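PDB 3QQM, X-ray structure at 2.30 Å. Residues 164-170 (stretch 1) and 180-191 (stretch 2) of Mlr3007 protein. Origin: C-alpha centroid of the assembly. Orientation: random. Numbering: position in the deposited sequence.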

# COMPACT_ATOMS: atom_id res chain seq x y z
N GLY A 164 6.78 -15.06 -16.32
CA GLY A 164 5.53 -15.21 -15.60
C GLY A 164 5.59 -14.91 -14.11
O GLY A 164 4.56 -14.86 -13.45
N VAL A 165 6.79 -14.74 -13.57
CA VAL A 165 6.95 -14.45 -12.16
C VAL A 165 6.85 -12.93 -11.96
O VAL A 165 7.38 -12.18 -12.76
CB VAL A 165 8.28 -14.99 -11.62
CG1 VAL A 165 8.52 -14.48 -10.20
CG2 VAL A 165 8.29 -16.51 -11.66
N LEU A 166 6.12 -12.50 -10.94
CA LEU A 166 5.97 -11.09 -10.62
C LEU A 166 7.12 -10.65 -9.69
O LEU A 166 7.10 -10.88 -8.49
CB LEU A 166 4.59 -10.84 -9.99
CG LEU A 166 3.39 -11.14 -10.95
CD1 LEU A 166 2.06 -11.22 -10.18
CD2 LEU A 166 3.27 -10.15 -12.12
N ALA A 167 8.15 -10.06 -10.29
CA ALA A 167 9.34 -9.60 -9.56
C ALA A 167 8.95 -8.32 -8.87
O ALA A 167 8.49 -7.40 -9.51
CB ALA A 167 10.53 -9.38 -10.52
N THR A 168 9.09 -8.30 -7.55
CA THR A 168 8.72 -7.15 -6.73
C THR A 168 9.93 -6.75 -5.88
O THR A 168 10.66 -7.64 -5.41
CB THR A 168 7.51 -7.50 -5.83
OG1 THR A 168 6.94 -6.31 -5.30
CG2 THR A 168 7.90 -8.46 -4.68
N PRO A 169 10.16 -5.44 -5.68
CA PRO A 169 11.33 -5.02 -4.93
C PRO A 169 11.48 -5.68 -3.55
O PRO A 169 10.52 -5.79 -2.78
CB PRO A 169 11.12 -3.52 -4.81
CG PRO A 169 10.43 -3.16 -6.02
CD PRO A 169 9.46 -4.27 -6.24
N ARG A 170 12.71 -6.11 -3.27
CA ARG A 170 13.07 -6.74 -2.01
C ARG A 170 12.89 -5.73 -0.91
O ARG A 170 13.22 -4.57 -1.07
CB ARG A 170 14.52 -7.25 -2.07
CG ARG A 170 14.83 -8.33 -1.09
CD ARG A 170 16.17 -9.01 -1.38
NE ARG A 170 17.30 -8.19 -0.98
CZ ARG A 170 18.58 -8.51 -1.20
NH1 ARG A 170 18.90 -9.59 -1.91
NH2 ARG A 170 19.53 -7.71 -0.75
N LEU A 180 -1.19 -7.13 -0.20
CA LEU A 180 -1.36 -7.85 -1.45
C LEU A 180 0.01 -8.47 -1.75
O LEU A 180 0.11 -9.65 -2.04
CB LEU A 180 -1.78 -6.92 -2.58
CG LEU A 180 -1.80 -7.57 -3.98
CD1 LEU A 180 -2.89 -8.68 -4.07
CD2 LEU A 180 -1.99 -6.57 -5.11
N ARG A 181 1.05 -7.67 -1.62
CA ARG A 181 2.43 -8.10 -1.87
C ARG A 181 2.73 -9.36 -1.11
O ARG A 181 3.23 -10.31 -1.67
CB ARG A 181 3.41 -7.02 -1.44
CG ARG A 181 4.88 -7.37 -1.59
CD ARG A 181 5.73 -6.24 -1.00
NE ARG A 181 7.17 -6.47 -1.11
CZ ARG A 181 7.89 -7.16 -0.24
NH1 ARG A 181 7.32 -7.72 0.83
NH2 ARG A 181 9.20 -7.30 -0.45
N ALA A 182 2.41 -9.36 0.18
CA ALA A 182 2.64 -10.52 1.01
C ALA A 182 1.87 -11.73 0.49
O ALA A 182 2.37 -12.85 0.49
CB ALA A 182 2.23 -10.22 2.44
N GLU A 183 0.62 -11.54 0.09
CA GLU A 183 -0.15 -12.69 -0.37
C GLU A 183 0.46 -13.29 -1.64
O GLU A 183 0.50 -14.50 -1.79
CB GLU A 183 -1.61 -12.32 -0.61
CG GLU A 183 -2.56 -13.54 -0.83
CD GLU A 183 -4.02 -13.12 -1.02
OE1 GLU A 183 -4.33 -12.43 -2.01
OE2 GLU A 183 -4.88 -13.52 -0.18
N LEU A 184 0.89 -12.43 -2.55
CA LEU A 184 1.47 -12.88 -3.80
C LEU A 184 2.80 -13.59 -3.56
O LEU A 184 3.14 -14.53 -4.28
CB LEU A 184 1.65 -11.72 -4.78
CG LEU A 184 0.41 -10.98 -5.28
CD1 LEU A 184 0.86 -9.79 -6.10
CD2 LEU A 184 -0.53 -11.88 -6.09
N LEU A 185 3.55 -13.15 -2.55
CA LEU A 185 4.83 -13.77 -2.24
C LEU A 185 4.59 -15.14 -1.66
O LEU A 185 5.27 -16.10 -2.04
CB LEU A 185 5.66 -12.90 -1.27
CG LEU A 185 6.37 -11.69 -1.89
CD1 LEU A 185 6.88 -10.72 -0.83
CD2 LEU A 185 7.52 -12.17 -2.80
N ASP A 186 3.65 -15.23 -0.72
CA ASP A 186 3.34 -16.53 -0.09
C ASP A 186 2.72 -17.55 -1.08
O ASP A 186 2.84 -18.74 -0.88
CB ASP A 186 2.41 -16.34 1.13
CG ASP A 186 3.11 -15.63 2.30
OD1 ASP A 186 4.36 -15.54 2.31
OD2 ASP A 186 2.38 -15.19 3.23
N GLU A 187 2.05 -17.07 -2.12
CA GLU A 187 1.45 -17.98 -3.12
C GLU A 187 2.47 -18.45 -4.16
O GLU A 187 2.16 -19.31 -4.96
CB GLU A 187 0.26 -17.32 -3.83
CG GLU A 187 -0.97 -17.12 -2.97
CD GLU A 187 -2.02 -16.23 -3.64
OE1 GLU A 187 -1.69 -15.60 -4.66
OE2 GLU A 187 -3.17 -16.14 -3.13
N GLY A 188 3.68 -17.87 -4.14
CA GLY A 188 4.71 -18.22 -5.11
C GLY A 188 4.50 -17.48 -6.45
O GLY A 188 5.17 -17.77 -7.43
N ARG A 189 3.59 -16.52 -6.47
CA ARG A 189 3.33 -15.75 -7.69
C ARG A 189 4.29 -14.58 -7.85
O ARG A 189 4.62 -14.19 -8.97
CB ARG A 189 1.91 -15.22 -7.69
CG ARG A 189 0.89 -16.30 -7.64
CD ARG A 189 -0.49 -15.74 -7.74
NE ARG A 189 -1.44 -16.82 -7.68
CZ ARG A 189 -1.72 -17.63 -8.70
NH1 ARG A 189 -1.13 -17.49 -9.89
NH2 ARG A 189 -2.61 -18.59 -8.53
N ALA A 190 4.71 -13.99 -6.74
CA ALA A 190 5.66 -12.91 -6.77
C ALA A 190 6.97 -13.40 -6.13
O ALA A 190 6.97 -14.35 -5.33
CB ALA A 190 5.12 -11.71 -6.04
N GLU A 191 8.08 -12.77 -6.50
CA GLU A 191 9.39 -13.07 -5.94
C GLU A 191 10.13 -11.78 -5.71
O GLU A 191 9.95 -10.82 -6.43
CB GLU A 191 10.22 -13.96 -6.85
CG GLU A 191 9.76 -15.40 -6.89
CD GLU A 191 10.52 -16.23 -7.92
OE1 GLU A 191 11.52 -15.72 -8.50
OE2 GLU A 191 10.11 -17.42 -8.13
O HOH W 1 3.30 -15.44 -11.20
O HOH W 2 8.10 -4.98 -3.31

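Stretch 1 runs as a short strand, residues 166-169, beside a second segment in which a helix gives way to a strand at Ala190 and Glu191. The two strands are parallel, and the helix leading into the second packs against the first.

Gly164 has a positive phi of 91°, where a beta carbon would jam against the preceding carbonyl; glycine avoids this. Its O accepts a hydrogen bond from water 1, which also donates to Arg189 O and so joins the two backbones just before the strands pair. Val165 follows, its CG1 3.5 Å from Glu191 CD, so that a branched apolar side chain covers part of the glutamate's.

Leu166 sets the register. Its N donates to Arg189 O (3.0 Å), and its O accepts from Glu191 N (2.9 Å); one residue thus bonds to the neighbours of Ala190, the classic parallel pattern. Leu166 and Ala190 share a face of the sheet, Leu166 CB lying 4.1 Å from Ala190 CB. Alanine's small methyl suits this close pairing, while the longer Leu166 reaches the helix, its CD1 lying 4.5 Å from Leu184 CD1.

Ala167 pairs with Glu191 on the other face, and its CA makes a CA-H...O contact with Glu191 O at 3.4 Å. Glu191 O also accepts the hydrogen bond from Thr168 N (2.9 Å), extending the ladder.

Thr168 is suited to a mixed environment: its CG2 lies 4.2 Å from Leu185 CD2, while OG1 accepts a hydrogen bond from water 2. Next comes Pro169, which has no amide hydrogen but retains a carbonyl acceptor. Arg181, extended through chi3, brings NH2 to 3.1 Å from Pro169 O in a nearly linear hydrogen bond at the guanidinium edge. Water 2 accepts from Arg181 NE and donates to Pro169 O. Arg170 then points its CA-to-CB bond away as the contact ends.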